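Local coordinates for triphenylmethane reductase (Citrobacter sp., PDB 2VRC), which probably reduces triphenylmethane dyes, drawing electrons from NADPH held by its Rossmann-type fold, at residues D[28-33]-D[48-53]; D[99-104]-D[134-139]; D[141-146]-D[173-178]; D[168-173]-D[258-263]; D[2-7]-D[65-70]. The protein carries 4 engineered substitutions. All blocks are in the same frame, centred on the assembly; numbering follows the deposited sequence.

Interactions 1, 5 and 2 lie on one parallel sheet, and interactions 3 and 4 join segments beyond it. Strand 3-6 of interaction 5 neighbours strand 29-33 of interaction 1, the centres being about 8 Å apart, while strand 69-72 neighbours strand 101-107 of interaction 2, about 11 Å between centres. Interaction 3 joins Ala141 and Tyr143, just beyond strand 135-140, to Arg175 at the start of helix 175-186, all three of the NADP(+) site; interaction 1 holds Asp53 of the same site, the centres of interactions 1 and 3 lying about 24 Å apart. Interaction 4 shares Val173 with interaction 3, centres about 12 Å apart. Interactions 1 and 4 lie across the chain's centre, centres about 33 Å apart.

Interaction 1. Residues D[28-33]-D[48-53]; sequences QIIAIV and EVRHGD
This is a parallel beta ladder at one margin of the large sheet of the chain: strand 29-33 pairs with the outermost strand 48-51, matching Ile30 with Glu48, Ala31 with Val49 and Ile32 with Arg50. Ala31 uses both its backbone N and its O toward the outer strand, the N donating to Glu48 O (2.7 Å, 174° at the hydrogen) and the O accepting from Arg50 N (2.7 Å). Val33 continues the pattern, its N bonding Arg50 O at 2.9 Å. Beyond the strand, Gly52 N reaches Val33 O at 2.7 Å from above the carbonyl plane, so the bonding runs one residue past the end of strand 48-51. Together with helix 40-44 the two strands make a beta-alpha-beta unit of the Rossmann-type fold, and Asp53, just past the outer strand, belongs to the NADP(+) site. On the face that carries Ile30, Glu48 runs fully extended (CG trans to the amide N, chi1 -179°) alongside the isoleucine, placing OE2 3.5 Å from Ile30 CG1. Its other oxygen, OE1, meets Arg50 NH1 at 2.7 Å in a salt bridge; the oxygen lies near the guanidinium plane, whereas the nitrogen stands above the carboxylate plane. Ile30 CD1 covers one face of that guanidinium off-centre, 3.5 Å from Arg50 NH1. Arg50 NH2 also bonds Ala65 O, which helps fix the rotation of the group. Further along, Ile32 CG2 rests on Gly52 CA at 3.8 Å, and Ile32 itself packs on Ala63 and Phe64 of helix 60-64.

Interaction 2. Residues D[99-104]-D[134-139]; sequences VKHIAY and PYTFLR
The imidazole of His101 lies with one face toward Pro134 O and Tyr135 CA, while Thr136 OG1 sits at its edge, close to the ring plane. His101 NE2 donates there at 2.8 Å, the bond being bent to 134° at the hydrogen. A chi1 of -172° swings the histidine across to the neighbouring strand and sets its edge against the threonine. Thr136 OG1 is bound a second time, to His191 O. The Phe137 ring has Tyr135 CD1 over the centre of one face, 3.4 Å above its plane, and Tyr104 CB approaches Phe137 CD2 obliquely at 4.2 Å. On the face shared by Ala103 and Thr136, Ala103 CB also touches Leu138 CD1 at 4.1 Å. The backbones pair through Ile102 N to Pro134 O (3.0 Å), Thr136 N to Ile102 O (2.9 Å), Tyr104 N to Thr136 O (2.9 Å) and Leu138 N to Tyr104 O (2.8 Å). Tyr104 packs on Thr124 of helix 116-129, and its OH bonds His121 ND1. Strand 101-107, that helix and strand 135-140 form a beta-alpha-beta unit characteristic of the Rossmann-type fold.

Interaction 3. Residues D[141-146]-D[173-178]; sequences ALYTDF and VTRNEL
The NADP(+) site is built partly here, where the loop after strand 135-140 meets the start of helix 175-186: Ala141, Tyr143 and Arg175 belong to it. Arg175 CG lies over the Tyr143 ring, 4.2 Å from its centroid and 10° off the ring normal, a CH-pi contact. With chi1 at -168° the arginine chain extends away from its N and bends about CG-CD; the guanidinium and ring planes stand 60° apart. Leu178 CD1 touches the same ring at its edge, 3.5 Å from Tyr143 CE1. Asp145 meets the backbone and the guanidinium of Arg175: its OD1 accepts from Arg175 N at 2.6 Å on the syn side, though tilted out of the carboxylate plane, while OD2 stays 3.6 Å from Arg175 NH1 and well out of the guanidinium plane, a purely electrostatic salt bridge. The helix start carries a capping box, with Thr174 as N-cap: Thr174 OG1 accepts from Glu177 N at 2.9 Å, and Thr174 N donates to Glu177 OE1 at 3.3 Å. A single backbone bridge precedes it, Val173 N bonding Leu142 O at 3.1 Å and Thr144 N reaching Val173 O at 2.9 Å from above the carbonyl plane. Thr144 OG1 bonds Ser172 OG. Tyr143 touches Leu12 and Arg175 touches Gln11, both of the site; Asp145 and Arg175 also meet polar side chains of another chain.

Interaction 4. Residues D[168-173]-D[258-263]; sequences GIVNSV and GEASKT
Asn171 turns its CG between its own backbone N and carbonyl carbon (chi1 61°), a crowded position that presents the amide to Ala260 and Lys262. The facing loop is a type I beta turn, Gly258 to Ser261, that starts on the glycine of a Schellman motif, whose positive phi ends the preceding helix. Asn171 ND2 donates to Lys262 O at 2.8 Å, in the carbonyl plane and 154° at the hydrogen, while the other branch, OD1, lies 3.2 Å from Ala260 CB. The turn is braced from within: Ser261 OG, also placed between N and carbonyl carbon (chi1 74°), bonds Gly258 O at 2.7 Å, and Ser261 N reaches the same oxygen at 3.1 Å from the same face of its plane. Ile169 CB packs against Ser261 CB, and Val170 CG1 touches Ala260 CB more loosely. The contact thus joins the loop leading to helix 175-186 with the one between helices 242-255 and 266-271; Lys262 has its salt-bridge partner elsewhere, in Glu112. Two waters extend the polar link between the loops. One donates to Ile169 O at 2.6 Å and accepts from Ala260 N at 2.7 Å. The other accepts from Asn171 ND2 at 3.1 Å and donates to Glu259 O at 2.9 Å, giving the asparagine nitrogen a second partner.

Interaction 5. Residues D[2-7]-D[65-70]; sequences SIAVTG and AGVSKL
Ser2 O is gripped by two consecutive amides: Lys69 N bonds it at 2.9 Å and 163° at the hydrogen, and Ser68 N at 3.0 Å in a weak bond bent to 135°. Lys69 also accepts: Ala4 N donates to Lys69 O at 2.6 Å, nearly straight. These bonds join the start of strand 3-6 to strand 69-72 in parallel register, Ile3 beside Lys69 and Ala4 beside Leu70. Ile3 and Lys69 lie alongside each other, CG1 of the isoleucine 4.0 Å from CB of the lysine. On the other face Ala4 CB touches Val67 CG2 and Leu70 CD1, each 4.0 Å away. Leu70 sends CD1 across the strand gap to Thr6 CG2 at 3.8 Å, the two side chains crossing at about a right angle. Thr6 OG1 bonds Tyr54 OH of the NADP(+) site, Ile73 N and Leu71 O. In the Rossmann-type sheet strand 3-6 lies between strands 29-33 and 69-72; helix 11-23 covers Ile3 and Val5, while Phe64 of helix 60-64 packs on Thr6 and Leu70.

Interaction 1. Residues D[28-33]-D[48-53]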
# COMPACT_ATOMS: atom_id res chain seq x y z
N GLN D 28 12.69 -19.81 -12.17
CA GLN D 28 12.99 -19.84 -10.73
C GLN D 28 13.09 -18.45 -10.05
O GLN D 28 13.20 -18.36 -8.83
CB GLN D 28 14.25 -20.68 -10.45
CG GLN D 28 14.08 -22.20 -10.71
CD GLN D 28 15.26 -23.05 -10.16
OE1 GLN D 28 15.04 -24.19 -9.73
NE2 GLN D 28 16.49 -22.52 -10.19
N ILE D 29 13.05 -17.37 -10.84
CA ILE D 29 13.11 -16.01 -10.32
C ILE D 29 11.73 -15.37 -10.30
O ILE D 29 10.96 -15.48 -11.27
CB ILE D 29 14.03 -15.13 -11.16
CG1 ILE D 29 15.38 -15.80 -11.35
CG2 ILE D 29 14.21 -13.78 -10.50
CD1 ILE D 29 16.11 -15.35 -12.60
N ILE D 30 11.41 -14.70 -9.20
CA ILE D 30 10.15 -13.98 -9.07
C ILE D 30 10.47 -12.51 -8.85
O ILE D 30 11.28 -12.17 -7.99
CB ILE D 30 9.36 -14.52 -7.88
CG1 ILE D 30 8.88 -15.95 -8.20
CG2 ILE D 30 8.23 -13.56 -7.51
CD1 ILE D 30 8.22 -16.68 -7.04
N ALA D 31 9.84 -11.65 -9.64
CA ALA D 31 10.08 -10.21 -9.52
C ALA D 31 8.90 -9.57 -8.81
O ALA D 31 7.76 -9.68 -9.26
CB ALA D 31 10.33 -9.55 -10.88
N ILE D 32 9.19 -8.92 -7.69
CA ILE D 32 8.16 -8.29 -6.88
C ILE D 32 8.20 -6.77 -7.04
O ILE D 32 9.19 -6.11 -6.74
CB ILE D 32 8.32 -8.69 -5.41
CG1 ILE D 32 8.15 -10.20 -5.26
CG2 ILE D 32 7.33 -7.89 -4.55
CD1 ILE D 32 8.62 -10.79 -3.93
N VAL D 33 7.07 -6.23 -7.48
CA VAL D 33 7.03 -4.91 -8.01
C VAL D 33 5.70 -4.27 -7.59
O VAL D 33 4.73 -4.99 -7.34
CB VAL D 33 7.20 -5.10 -9.53
CG1 VAL D 33 6.29 -4.23 -10.32
CG2 VAL D 33 8.70 -4.98 -9.93
N GLU D 48 8.64 -14.65 -13.48
CA GLU D 48 7.31 -14.39 -12.93
C GLU D 48 7.28 -13.02 -12.25
O GLU D 48 8.20 -12.69 -11.50
CB GLU D 48 6.94 -15.47 -11.92
CG GLU D 48 5.57 -15.27 -11.33
CD GLU D 48 5.25 -16.27 -10.25
OE1 GLU D 48 4.14 -16.16 -9.68
OE2 GLU D 48 6.11 -17.15 -9.97
N VAL D 49 6.24 -12.23 -12.52
CA VAL D 49 6.11 -10.90 -11.94
C VAL D 49 4.92 -10.86 -10.99
O VAL D 49 3.83 -11.26 -11.35
CB VAL D 49 5.93 -9.81 -13.02
CG1 VAL D 49 5.72 -8.45 -12.38
CG2 VAL D 49 7.15 -9.76 -13.95
N ARG D 50 5.16 -10.38 -9.77
CA ARG D 50 4.14 -10.27 -8.74
C ARG D 50 4.03 -8.85 -8.20
O ARG D 50 5.03 -8.14 -8.08
CB ARG D 50 4.47 -11.21 -7.60
CG ARG D 50 3.69 -12.46 -7.64
CD ARG D 50 4.58 -13.65 -7.61
NE ARG D 50 4.65 -14.25 -6.29
CZ ARG D 50 4.75 -15.56 -6.06
NH1 ARG D 50 4.77 -16.42 -7.06
NH2 ARG D 50 4.82 -16.01 -4.81
N HIS D 51 2.80 -8.46 -7.89
CA HIS D 51 2.51 -7.19 -7.24
C HIS D 51 2.84 -7.27 -5.76
O HIS D 51 2.39 -8.19 -5.06
CB HIS D 51 1.03 -6.82 -7.43
CG HIS D 51 0.56 -5.74 -6.51
ND1 HIS D 51 -0.07 -6.00 -5.32
CD2 HIS D 51 0.63 -4.39 -6.61
CE1 HIS D 51 -0.37 -4.86 -4.72
NE2 HIS D 51 0.05 -3.87 -5.48
N GLY D 52 3.64 -6.33 -5.29
CA GLY D 52 4.02 -6.24 -3.90
C GLY D 52 4.24 -4.76 -3.62
O GLY D 52 4.72 -4.04 -4.49
N ASP D 53 3.85 -4.31 -2.43
CA ASP D 53 3.84 -2.90 -2.09
C ASP D 53 4.10 -2.74 -0.60
O ASP D 53 3.21 -2.98 0.22
CB ASP D 53 2.50 -2.26 -2.47
CG ASP D 53 2.52 -0.73 -2.34
OD1 ASP D 53 3.17 -0.21 -1.42
OD2 ASP D 53 1.90 -0.02 -3.14

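Interaction 2. Residues D[99-104]-D[134-139]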
# COMPACT_ATOMS: atom_id res chain seq x y z
N VAL D 99 9.04 -18.01 4.31
CA VAL D 99 10.29 -17.84 3.58
C VAL D 99 11.45 -18.49 4.33
O VAL D 99 11.50 -18.46 5.56
CB VAL D 99 10.54 -16.34 3.33
CG1 VAL D 99 12.01 -16.05 2.99
CG2 VAL D 99 9.60 -15.83 2.23
N LYS D 100 12.39 -19.08 3.59
CA LYS D 100 13.46 -19.92 4.18
C LYS D 100 14.81 -19.18 4.29
O LYS D 100 15.68 -19.58 5.06
CB LYS D 100 13.67 -21.19 3.36
CG LYS D 100 12.41 -21.82 2.81
CD LYS D 100 12.03 -23.11 3.58
CE LYS D 100 10.94 -22.87 4.64
NZ LYS D 100 9.57 -22.72 4.01
N HIS D 101 14.99 -18.12 3.52
CA HIS D 101 16.19 -17.32 3.64
C HIS D 101 15.87 -15.87 3.29
O HIS D 101 15.26 -15.60 2.26
CB HIS D 101 17.31 -17.88 2.75
CG HIS D 101 18.63 -17.21 2.98
ND1 HIS D 101 19.52 -17.64 3.94
CD2 HIS D 101 19.19 -16.12 2.41
CE1 HIS D 101 20.58 -16.86 3.93
NE2 HIS D 101 20.41 -15.92 3.02
N ILE D 102 16.27 -14.94 4.15
CA ILE D 102 16.09 -13.52 3.86
C ILE D 102 17.44 -12.87 3.68
O ILE D 102 18.27 -12.89 4.59
CB ILE D 102 15.34 -12.78 4.98
CG1 ILE D 102 13.91 -13.32 5.11
CG2 ILE D 102 15.30 -11.26 4.68
CD1 ILE D 102 13.15 -12.86 6.38
N ALA D 103 17.67 -12.32 2.50
CA ALA D 103 18.81 -11.45 2.30
C ALA D 103 18.34 -10.00 2.32
O ALA D 103 17.35 -9.64 1.67
CB ALA D 103 19.52 -11.79 1.03
N TYR D 104 19.02 -9.15 3.08
CA TYR D 104 18.57 -7.77 3.24
C TYR D 104 19.68 -6.81 2.86
O TYR D 104 20.83 -7.03 3.21
CB TYR D 104 18.08 -7.51 4.68
CG TYR D 104 17.80 -6.05 4.96
CD1 TYR D 104 16.76 -5.38 4.32
CD2 TYR D 104 18.61 -5.32 5.84
CE1 TYR D 104 16.52 -4.05 4.55
CE2 TYR D 104 18.39 -4.01 6.09
CZ TYR D 104 17.36 -3.36 5.45
OH TYR D 104 17.15 -2.03 5.72
N PRO D 134 16.98 -18.01 8.59
CA PRO D 134 18.37 -17.79 8.21
C PRO D 134 18.50 -16.52 7.33
O PRO D 134 17.65 -16.27 6.46
CB PRO D 134 18.73 -19.06 7.43
CG PRO D 134 17.81 -20.11 8.00
CD PRO D 134 16.54 -19.39 8.31
N TYR D 135 19.54 -15.72 7.56
CA TYR D 135 19.59 -14.39 6.97
C TYR D 135 20.94 -14.11 6.33
O TYR D 135 21.92 -14.76 6.65
CB TYR D 135 19.33 -13.32 8.04
CG TYR D 135 20.41 -13.25 9.12
CD1 TYR D 135 21.55 -12.50 8.94
CD2 TYR D 135 20.27 -13.95 10.32
CE1 TYR D 135 22.53 -12.43 9.92
CE2 TYR D 135 21.25 -13.90 11.33
CZ TYR D 135 22.37 -13.13 11.12
OH TYR D 135 23.36 -13.05 12.09
N THR D 136 20.99 -13.13 5.45
CA THR D 136 22.27 -12.58 5.05
C THR D 136 22.09 -11.09 5.04
O THR D 136 21.16 -10.59 4.40
CB THR D 136 22.74 -13.08 3.67
OG1 THR D 136 22.69 -14.51 3.66
CG2 THR D 136 24.16 -12.63 3.42
N PHE D 137 22.95 -10.40 5.78
CA PHE D 137 22.91 -8.96 5.79
C PHE D 137 23.95 -8.41 4.84
O PHE D 137 25.15 -8.51 5.07
CB PHE D 137 23.04 -8.37 7.21
CG PHE D 137 21.89 -8.75 8.15
CD1 PHE D 137 22.13 -8.94 9.50
CD2 PHE D 137 20.59 -8.96 7.66
CE1 PHE D 137 21.10 -9.31 10.37
CE2 PHE D 137 19.55 -9.33 8.53
CZ PHE D 137 19.82 -9.50 9.89
N LEU D 138 23.46 -7.86 3.73
CA LEU D 138 24.28 -7.36 2.67
C LEU D 138 24.36 -5.87 2.86
O LEU D 138 23.48 -5.13 2.43
CB LEU D 138 23.65 -7.67 1.30
CG LEU D 138 23.36 -9.13 0.89
CD1 LEU D 138 22.44 -9.18 -0.34
CD2 LEU D 138 24.64 -9.90 0.62
N ARG D 139 25.40 -5.42 3.54
CA ARG D 139 25.48 -4.01 3.86
C ARG D 139 26.27 -3.29 2.79
O ARG D 139 27.49 -3.26 2.81
CB ARG D 139 26.07 -3.82 5.26
CG ARG D 139 25.34 -4.60 6.34
CD ARG D 139 26.11 -4.44 7.62
NE ARG D 139 25.29 -4.55 8.82
CZ ARG D 139 25.75 -4.27 10.03
NH1 ARG D 139 27.02 -3.85 10.15
NH2 ARG D 139 24.97 -4.37 11.11

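Interaction 3. Residues D[141-146]-D[173-178]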
# COMPACT_ATOMS: atom_id res chain seq x y z
N ALA D 141 27.89 -0.55 0.29
CA ALA D 141 28.50 0.78 0.28
C ALA D 141 27.65 1.66 -0.59
O ALA D 141 26.85 1.14 -1.33
CB ALA D 141 29.87 0.68 -0.33
N LEU D 142 27.86 2.97 -0.53
CA LEU D 142 27.41 3.87 -1.59
C LEU D 142 27.83 3.40 -2.97
O LEU D 142 28.88 2.78 -3.13
CB LEU D 142 27.96 5.28 -1.37
CG LEU D 142 27.39 5.97 -0.13
CD1 LEU D 142 28.35 7.07 0.35
CD2 LEU D 142 25.99 6.52 -0.45
N TYR D 143 27.01 3.70 -3.97
CA TYR D 143 27.29 3.34 -5.34
C TYR D 143 28.29 4.30 -5.91
O TYR D 143 28.23 5.52 -5.68
CB TYR D 143 26.02 3.36 -6.21
CG TYR D 143 24.89 2.49 -5.67
CD1 TYR D 143 25.16 1.20 -5.18
CD2 TYR D 143 23.56 2.94 -5.67
CE1 TYR D 143 24.15 0.39 -4.69
CE2 TYR D 143 22.53 2.12 -5.17
CZ TYR D 143 22.85 0.84 -4.68
OH TYR D 143 21.89 -0.00 -4.18
N THR D 144 29.21 3.75 -6.68
CA THR D 144 30.14 4.58 -7.43
C THR D 144 29.47 5.19 -8.65
O THR D 144 29.83 6.27 -9.11
CB THR D 144 31.34 3.77 -7.86
OG1 THR D 144 31.86 3.12 -6.70
CG2 THR D 144 32.39 4.68 -8.45
N ASP D 145 28.48 4.46 -9.17
CA ASP D 145 27.69 4.91 -10.30
C ASP D 145 27.20 6.33 -10.02
O ASP D 145 27.08 7.14 -10.95
CB ASP D 145 26.53 3.94 -10.57
CG ASP D 145 26.96 2.48 -10.49
OD1 ASP D 145 27.38 2.06 -9.38
OD2 ASP D 145 26.90 1.76 -11.51
N PHE D 146 26.99 6.63 -8.75
CA PHE D 146 26.48 7.94 -8.33
C PHE D 146 27.40 9.12 -8.59
O PHE D 146 26.93 10.22 -8.93
CB PHE D 146 26.10 7.91 -6.86
CG PHE D 146 25.50 9.19 -6.39
CD1 PHE D 146 24.31 9.67 -6.99
CD2 PHE D 146 26.10 9.93 -5.37
CE1 PHE D 146 23.73 10.88 -6.56
CE2 PHE D 146 25.52 11.13 -4.92
CZ PHE D 146 24.33 11.61 -5.52
N VAL D 173 31.37 1.20 -4.14
CA VAL D 173 31.56 0.19 -5.18
C VAL D 173 30.46 0.34 -6.22
O VAL D 173 29.45 0.98 -5.95
CB VAL D 173 31.67 -1.27 -4.63
CG1 VAL D 173 32.53 -1.31 -3.37
CG2 VAL D 173 30.35 -1.82 -4.31
N THR D 174 30.66 -0.22 -7.41
CA THR D 174 29.62 -0.11 -8.45
C THR D 174 28.37 -0.87 -8.05
O THR D 174 28.44 -1.91 -7.37
CB THR D 174 30.08 -0.64 -9.83
OG1 THR D 174 30.24 -2.06 -9.74
CG2 THR D 174 31.39 0.03 -10.27
N ARG D 175 27.23 -0.34 -8.49
CA ARG D 175 25.93 -0.98 -8.30
C ARG D 175 25.97 -2.40 -8.85
O ARG D 175 25.47 -3.35 -8.23
CB ARG D 175 24.86 -0.17 -9.02
CG ARG D 175 23.42 -0.56 -8.66
CD ARG D 175 22.39 0.23 -9.47
NE ARG D 175 22.36 1.65 -9.13
CZ ARG D 175 22.86 2.62 -9.89
NH1 ARG D 175 23.41 2.31 -11.06
NH2 ARG D 175 22.79 3.90 -9.50
N ASN D 176 26.62 -2.55 -10.00
CA ASN D 176 26.78 -3.85 -10.61
C ASN D 176 27.57 -4.87 -9.77
O ASN D 176 27.23 -6.06 -9.75
CB ASN D 176 27.40 -3.70 -12.00
CG ASN D 176 27.51 -5.03 -12.71
OD1 ASN D 176 28.59 -5.62 -12.76
ND2 ASN D 176 26.40 -5.53 -13.21
N GLU D 177 28.61 -4.42 -9.07
CA GLU D 177 29.38 -5.32 -8.21
C GLU D 177 28.57 -5.76 -7.01
O GLU D 177 28.60 -6.92 -6.61
CB GLU D 177 30.68 -4.68 -7.78
CG GLU D 177 31.73 -4.72 -8.87
CD GLU D 177 32.85 -3.73 -8.66
OE1 GLU D 177 32.66 -2.77 -7.87
OE2 GLU D 177 33.91 -3.91 -9.29
N LEU D 178 27.82 -4.81 -6.46
CA LEU D 178 26.91 -5.10 -5.36
C LEU D 178 25.80 -6.08 -5.75
O LEU D 178 25.46 -6.98 -4.98
CB LEU D 178 26.33 -3.80 -4.81
CG LEU D 178 27.36 -2.93 -4.07
CD1 LEU D 178 26.83 -1.56 -3.65
CD2 LEU D 178 27.91 -3.68 -2.88

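Interaction 4. Residues D[168-173]-D[258-263]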
# COMPACT_ATOMS: atom_id res chain seq x y z
N GLY D 168 37.47 13.75 2.41
CA GLY D 168 36.85 12.46 2.69
C GLY D 168 37.23 11.32 1.76
O GLY D 168 37.25 11.47 0.53
N ILE D 169 37.53 10.19 2.37
CA ILE D 169 37.82 8.94 1.68
C ILE D 169 36.50 8.23 1.31
O ILE D 169 35.55 8.25 2.09
CB ILE D 169 38.70 8.05 2.59
CG1 ILE D 169 40.09 8.70 2.73
CG2 ILE D 169 38.76 6.61 2.09
CD1 ILE D 169 40.95 8.06 3.78
N VAL D 170 36.44 7.64 0.12
CA VAL D 170 35.24 6.97 -0.34
C VAL D 170 35.49 5.49 -0.63
O VAL D 170 36.36 5.14 -1.43
CB VAL D 170 34.64 7.65 -1.61
CG1 VAL D 170 33.24 7.09 -1.89
CG2 VAL D 170 34.60 9.18 -1.50
N ASN D 171 34.70 4.63 0.01
CA ASN D 171 34.81 3.18 -0.11
C ASN D 171 33.74 2.59 -1.02
O ASN D 171 33.42 1.40 -0.93
CB ASN D 171 34.70 2.53 1.26
CG ASN D 171 33.37 2.81 1.95
OD1 ASN D 171 32.50 3.54 1.44
ND2 ASN D 171 33.20 2.24 3.13
N SER D 172 33.20 3.43 -1.90
CA SER D 172 32.09 3.08 -2.76
C SER D 172 32.40 1.90 -3.68
O SER D 172 33.57 1.63 -3.96
CB SER D 172 31.69 4.29 -3.61
OG SER D 172 32.69 4.53 -4.60
N VAL D 173 31.37 1.20 -4.14
CA VAL D 173 31.56 0.19 -5.18
C VAL D 173 30.46 0.34 -6.22
O VAL D 173 29.45 0.98 -5.95
CB VAL D 173 31.67 -1.27 -4.63
CG1 VAL D 173 32.53 -1.31 -3.37
CG2 VAL D 173 30.35 -1.82 -4.31
N GLY D 258 34.01 10.88 7.37
CA GLY D 258 34.60 9.57 7.56
C GLY D 258 33.58 8.48 7.30
O GLY D 258 33.85 7.29 7.48
N GLU D 259 32.40 8.88 6.85
CA GLU D 259 31.29 7.96 6.75
C GLU D 259 31.53 6.86 5.72
O GLU D 259 30.97 5.77 5.83
CB GLU D 259 30.01 8.71 6.45
CG GLU D 259 28.77 7.84 6.46
CD GLU D 259 28.31 7.39 7.85
OE1 GLU D 259 28.86 7.83 8.89
OE2 GLU D 259 27.35 6.58 7.88
N ALA D 260 32.36 7.15 4.71
CA ALA D 260 32.68 6.14 3.70
C ALA D 260 34.17 5.76 3.72
O ALA D 260 34.77 5.40 2.70
CB ALA D 260 32.25 6.62 2.30
N SER D 261 34.76 5.81 4.91
CA SER D 261 36.21 5.74 5.03
C SER D 261 36.74 4.45 5.64
O SER D 261 37.94 4.30 5.79
CB SER D 261 36.73 6.94 5.83
OG SER D 261 36.44 6.78 7.21
N LYS D 262 35.85 3.55 6.02
CA LYS D 262 36.25 2.26 6.61
C LYS D 262 36.21 1.22 5.51
O LYS D 262 35.28 1.23 4.70
CB LYS D 262 35.27 1.84 7.70
CG LYS D 262 35.56 2.36 9.08
CD LYS D 262 34.32 3.05 9.66
CE LYS D 262 34.38 3.15 11.17
NZ LYS D 262 33.68 1.95 11.75
N THR D 263 37.16 0.29 5.52
CA THR D 263 37.20 -0.73 4.48
C THR D 263 37.04 -2.16 5.00
O THR D 263 37.06 -2.41 6.21
CB THR D 263 38.50 -0.65 3.68
OG1 THR D 263 39.58 -1.08 4.52
CG2 THR D 263 38.79 0.80 3.21
O HOH W 1 34.26 8.99 4.20
O HOH W 2 30.79 3.05 4.83

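Interaction 5. Residues D[2-7]-D[65-70]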
# COMPACT_ATOMS: atom_id res chain seq x y z
N SER D 2 12.69 -21.44 -5.66
CA SER D 2 12.17 -20.08 -5.85
C SER D 2 13.02 -18.95 -5.22
O SER D 2 13.21 -18.94 -4.02
CB SER D 2 10.80 -20.01 -5.19
OG SER D 2 9.86 -19.45 -6.07
N ILE D 3 13.49 -18.00 -6.02
CA ILE D 3 14.17 -16.83 -5.47
C ILE D 3 13.46 -15.55 -5.87
O ILE D 3 13.23 -15.29 -7.06
CB ILE D 3 15.59 -16.70 -6.00
CG1 ILE D 3 16.45 -17.87 -5.52
CG2 ILE D 3 16.18 -15.34 -5.62
CD1 ILE D 3 17.67 -18.11 -6.39
N ALA D 4 13.14 -14.72 -4.88
CA ALA D 4 12.33 -13.53 -5.11
C ALA D 4 13.15 -12.27 -4.91
O ALA D 4 14.00 -12.21 -4.03
CB ALA D 4 11.12 -13.53 -4.20
N VAL D 5 12.88 -11.26 -5.73
CA VAL D 5 13.62 -10.00 -5.65
C VAL D 5 12.63 -8.83 -5.58
O VAL D 5 11.90 -8.56 -6.55
CB VAL D 5 14.57 -9.84 -6.89
CG1 VAL D 5 15.33 -8.52 -6.83
CG2 VAL D 5 15.55 -11.00 -6.99
N THR D 6 12.60 -8.12 -4.46
CA THR D 6 11.79 -6.91 -4.37
C THR D 6 12.55 -5.75 -5.06
O THR D 6 13.71 -5.93 -5.38
CB THR D 6 11.49 -6.55 -2.90
OG1 THR D 6 12.72 -6.18 -2.25
CG2 THR D 6 10.87 -7.73 -2.14
N GLY D 7 11.93 -4.60 -5.29
CA GLY D 7 12.61 -3.47 -5.95
C GLY D 7 13.15 -3.85 -7.33
O GLY D 7 14.18 -3.33 -7.81
N ALA D 65 4.53 -15.64 -1.17
CA ALA D 65 4.01 -17.01 -1.02
C ALA D 65 4.80 -18.05 -1.82
O ALA D 65 4.96 -17.92 -3.03
CB ALA D 65 2.51 -17.07 -1.39
N GLY D 66 5.30 -19.05 -1.12
CA GLY D 66 5.98 -20.16 -1.76
C GLY D 66 7.44 -19.89 -2.08
O GLY D 66 8.14 -20.78 -2.60
N VAL D 67 7.93 -18.69 -1.77
CA VAL D 67 9.32 -18.38 -2.12
C VAL D 67 10.28 -18.98 -1.12
O VAL D 67 10.00 -19.01 0.09
CB VAL D 67 9.64 -16.85 -2.40
CG1 VAL D 67 8.36 -16.05 -2.72
CG2 VAL D 67 10.45 -16.22 -1.30
N SER D 68 11.41 -19.48 -1.64
CA SER D 68 12.47 -20.05 -0.82
C SER D 68 13.35 -18.94 -0.36
O SER D 68 13.60 -18.84 0.83
CB SER D 68 13.34 -21.06 -1.58
OG SER D 68 12.60 -21.86 -2.47
N LYS D 69 13.85 -18.14 -1.29
CA LYS D 69 14.84 -17.11 -0.95
C LYS D 69 14.39 -15.72 -1.37
O LYS D 69 14.06 -15.48 -2.52
CB LYS D 69 16.21 -17.42 -1.55
CG LYS D 69 16.75 -18.78 -1.16
CD LYS D 69 18.23 -18.91 -1.50
CE LYS D 69 18.75 -20.25 -0.99
NZ LYS D 69 20.19 -20.43 -1.29
N LEU D 70 14.41 -14.81 -0.41
CA LEU D 70 13.98 -13.46 -0.63
C LEU D 70 15.13 -12.47 -0.60
O LEU D 70 15.85 -12.39 0.38
CB LEU D 70 12.93 -13.08 0.42
CG LEU D 70 12.46 -11.62 0.37
CD1 LEU D 70 11.92 -11.24 -1.05
CD2 LEU D 70 11.41 -11.37 1.44